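Local coordinates for RahU protein (Pseudomonas aeruginosa PAO1, PDB 6ZC2) that binds membrane ceramide phosphorylethanolamine as a bacterial member of the aegerolysin family, at residues A[15-20]-A[83-88]. Sequence-based numbering, arbitrary orientation.
Sequences KSIGTV and TKMGTF. With EDO (1,2-ethanediol), chain F.
A single thioether bridges the two segments: Met-85 reaches across to Ile-17 and Val-20, and no hydrogen bond joins 15-20 to 83-88. The site lies near one end of the aegerolysin beta-sandwich, between its two sheets. Strands 19-27 and 83-92 belong to the same antiparallel sheet but are not neighbours, since strand 72-80 runs between them; Met-85, long and unbranched, reaches over the intervening strand. It does so with CG lying beside its own backbone N (chi1 -60°) and a final bend at SD (chi3 47°) that carries the methyl toward the turn. There CE meets Ile-17 CD1 tip to tip at 3.5 Å, tighter than an ordinary carbon-carbon contact. Isoleucine suits this place because its longer branch, extended at chi2 (176°), lets the CD1 methyl reach Met-85 CE from a turn whose Lys-15 and Ser-16 are exposed. Val-20, on the strand proper, meets the thioether at a slant, its CG2 methyl resting 3.8 Å from Met-85 SD; its compact branched side chain fits the buried inner face, where it also touches Val-13 of the opposing sheet. Tyr-111 and Leu-132 of that sheet pack on Met-85 too. Met-85 and Gly-86 both pair with Cys-78, forming a classic beta bulge, and the backbone angles of Gly-86 would press a side chain against the preceding carbonyl oxygen. Lys-84 and Thr-87, flanking the bulge, hold a 1,2-ethanediol, probably from the crystallisation liquor. The fully extended lysine chain delivers its ammonium to both hydroxyls, with Lys-84 NZ 2.8 Å from EDO O2. That same EDO O2 donates a hydrogen bond to Thr-87 OG1 at 2.8 Å.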
loop_
_atom_site.group_PDB
_atom_site.type_symbol
_atom_site.label_atom_id
_atom_site.label_comp_id
_atom_site.label_asym_id
_atom_site.label_seq_id
_atom_site.Cartn_x
_atom_site.Cartn_y
_atom_site.Cartn_z
ATOM N N LYS A 15 -9.353 -2.742 -15.935
ATOM C CA LYS A 15 -10.657 -2.427 -16.495
ATOM C C LYS A 15 -11.731 -3.424 -16.060
ATOM O O LYS A 15 -12.918 -3.125 -16.209
ATOM C CB LYS A 15 -10.579 -2.313 -18.023
ATOM C CG LYS A 15 -9.987 -0.982 -18.476
ATOM C CD LYS A 15 -10.181 -0.713 -19.957
ATOM C CE LYS A 15 -11.361 0.218 -20.202
ATOM N NZ LYS A 15 -11.137 1.115 -21.370
ATOM N N SER A 16 -11.358 -4.579 -15.495
ATOM C CA SER A 16 -12.378 -5.456 -14.931
ATOM C C SER A 16 -13.071 -4.848 -13.711
ATOM O O SER A 16 -14.126 -5.362 -13.312
ATOM C CB SER A 16 -11.823 -6.858 -14.619
ATOM O OG SER A 16 -10.811 -6.837 -13.626
ATOM N N ILE A 17 -12.524 -3.768 -13.128
ATOM C CA ILE A 17 -13.104 -3.109 -11.961
ATOM C C ILE A 17 -13.484 -1.657 -12.239
ATOM O O ILE A 17 -14.533 -1.182 -11.780
ATOM C CB ILE A 17 -12.181 -3.196 -10.725
ATOM C CG1 ILE A 17 -11.823 -4.649 -10.409
ATOM C CG2 ILE A 17 -12.854 -2.545 -9.522
ATOM C CD1 ILE A 17 -10.845 -4.790 -9.277
ATOM N N GLY A 18 -12.635 -0.920 -12.955
ATOM C CA GLY A 18 -12.930 0.466 -13.295
ATOM C C GLY A 18 -12.486 1.512 -12.279
ATOM O O GLY A 18 -11.700 2.413 -12.609
ATOM N N THR A 19 -12.996 1.418 -11.047
ATOM C CA THR A 19 -12.636 2.320 -9.957
ATOM C C THR A 19 -12.443 1.501 -8.687
ATOM O O THR A 19 -13.270 0.637 -8.373
ATOM C CB THR A 19 -13.768 3.334 -9.693
ATOM O OG1 THR A 19 -14.061 4.070 -10.890
ATOM C CG2 THR A 19 -13.389 4.312 -8.575
ATOM N N VAL A 20 -11.368 1.784 -7.946
ATOM C CA VAL A 20 -11.130 1.193 -6.631
ATOM C C VAL A 20 -11.104 2.304 -5.586
ATOM O O VAL A 20 -10.369 3.290 -5.734
ATOM C CB VAL A 20 -9.830 0.368 -6.596
ATOM C CG1 VAL A 20 -9.457 -0.003 -5.157
ATOM C CG2 VAL A 20 -9.995 -0.881 -7.457
ATOM N N THR A 83 -18.352 -3.283 -2.048
ATOM C CA THR A 83 -17.844 -4.640 -1.843
ATOM C C THR A 83 -16.346 -4.635 -1.541
ATOM O O THR A 83 -15.545 -4.143 -2.350
ATOM C CB THR A 83 -18.121 -5.481 -3.088
ATOM O OG1 THR A 83 -19.523 -5.458 -3.375
ATOM C CG2 THR A 83 -17.676 -6.921 -2.862
ATOM N N LYS A 84 -15.960 -5.214 -0.400
ATOM C CA LYS A 84 -14.546 -5.295 -0.050
ATOM C C LYS A 84 -13.804 -6.218 -1.014
ATOM O O LYS A 84 -14.237 -7.347 -1.273
ATOM C CB LYS A 84 -14.384 -5.809 1.382
ATOM C CG LYS A 84 -12.952 -5.717 1.892
ATOM C CD LYS A 84 -12.807 -6.307 3.286
ATOM C CE LYS A 84 -11.398 -6.117 3.818
ATOM N NZ LYS A 84 -11.200 -6.776 5.144
ATOM N N MET A 85 -12.665 -5.742 -1.521
ATOM C CA MET A 85 -11.786 -6.550 -2.363
ATOM C C MET A 85 -10.683 -7.229 -1.562
ATOM O O MET A 85 -10.339 -8.382 -1.847
ATOM C CB MET A 85 -11.159 -5.688 -3.464
ATOM C CG MET A 85 -12.170 -5.028 -4.386
ATOM S SD MET A 85 -11.464 -3.683 -5.352
ATOM C CE MET A 85 -9.967 -4.489 -5.925
ATOM N N GLY A 86 -10.114 -6.533 -0.584
ATOM C CA GLY A 86 -9.053 -7.085 0.234
ATOM C C GLY A 86 -8.270 -5.987 0.930
ATOM O O GLY A 86 -8.653 -4.815 0.915
ATOM N N THR A 87 -7.158 -6.402 1.547
ATOM C CA THR A 87 -6.338 -5.535 2.394
ATOM C C THR A 87 -4.870 -5.670 2.011
ATOM O O THR A 87 -4.356 -6.792 1.921
ATOM C CB THR A 87 -6.498 -5.914 3.875
ATOM O OG1 THR A 87 -7.871 -5.776 4.256
ATOM C CG2 THR A 87 -5.608 -5.045 4.772
ATOM N N PHE A 88 -4.195 -4.536 1.802
ATOM C CA PHE A 88 -2.747 -4.505 1.615
ATOM C C PHE A 88 -2.080 -4.080 2.924
ATOM O O PHE A 88 -2.469 -3.066 3.510
ATOM C CB PHE A 88 -2.345 -3.535 0.497
ATOM C CG PHE A 88 -0.882 -3.605 0.163
ATOM C CD1 PHE A 88 -0.406 -4.529 -0.752
ATOM C CD2 PHE A 88 0.033 -2.792 0.815
ATOM C CE1 PHE A 88 0.947 -4.624 -1.033
ATOM C CE2 PHE A 88 1.388 -2.893 0.545
ATOM C CZ PHE A 88 1.845 -3.810 -0.376
HETATM C C1 EDO F . -9.256 -9.363 3.380
HETATM O O1 EDO F . -10.651 -9.245 3.695
HETATM C C2 EDO F . -8.445 -9.372 4.670
HETATM O O2 EDO F . -8.765 -8.208 5.441
#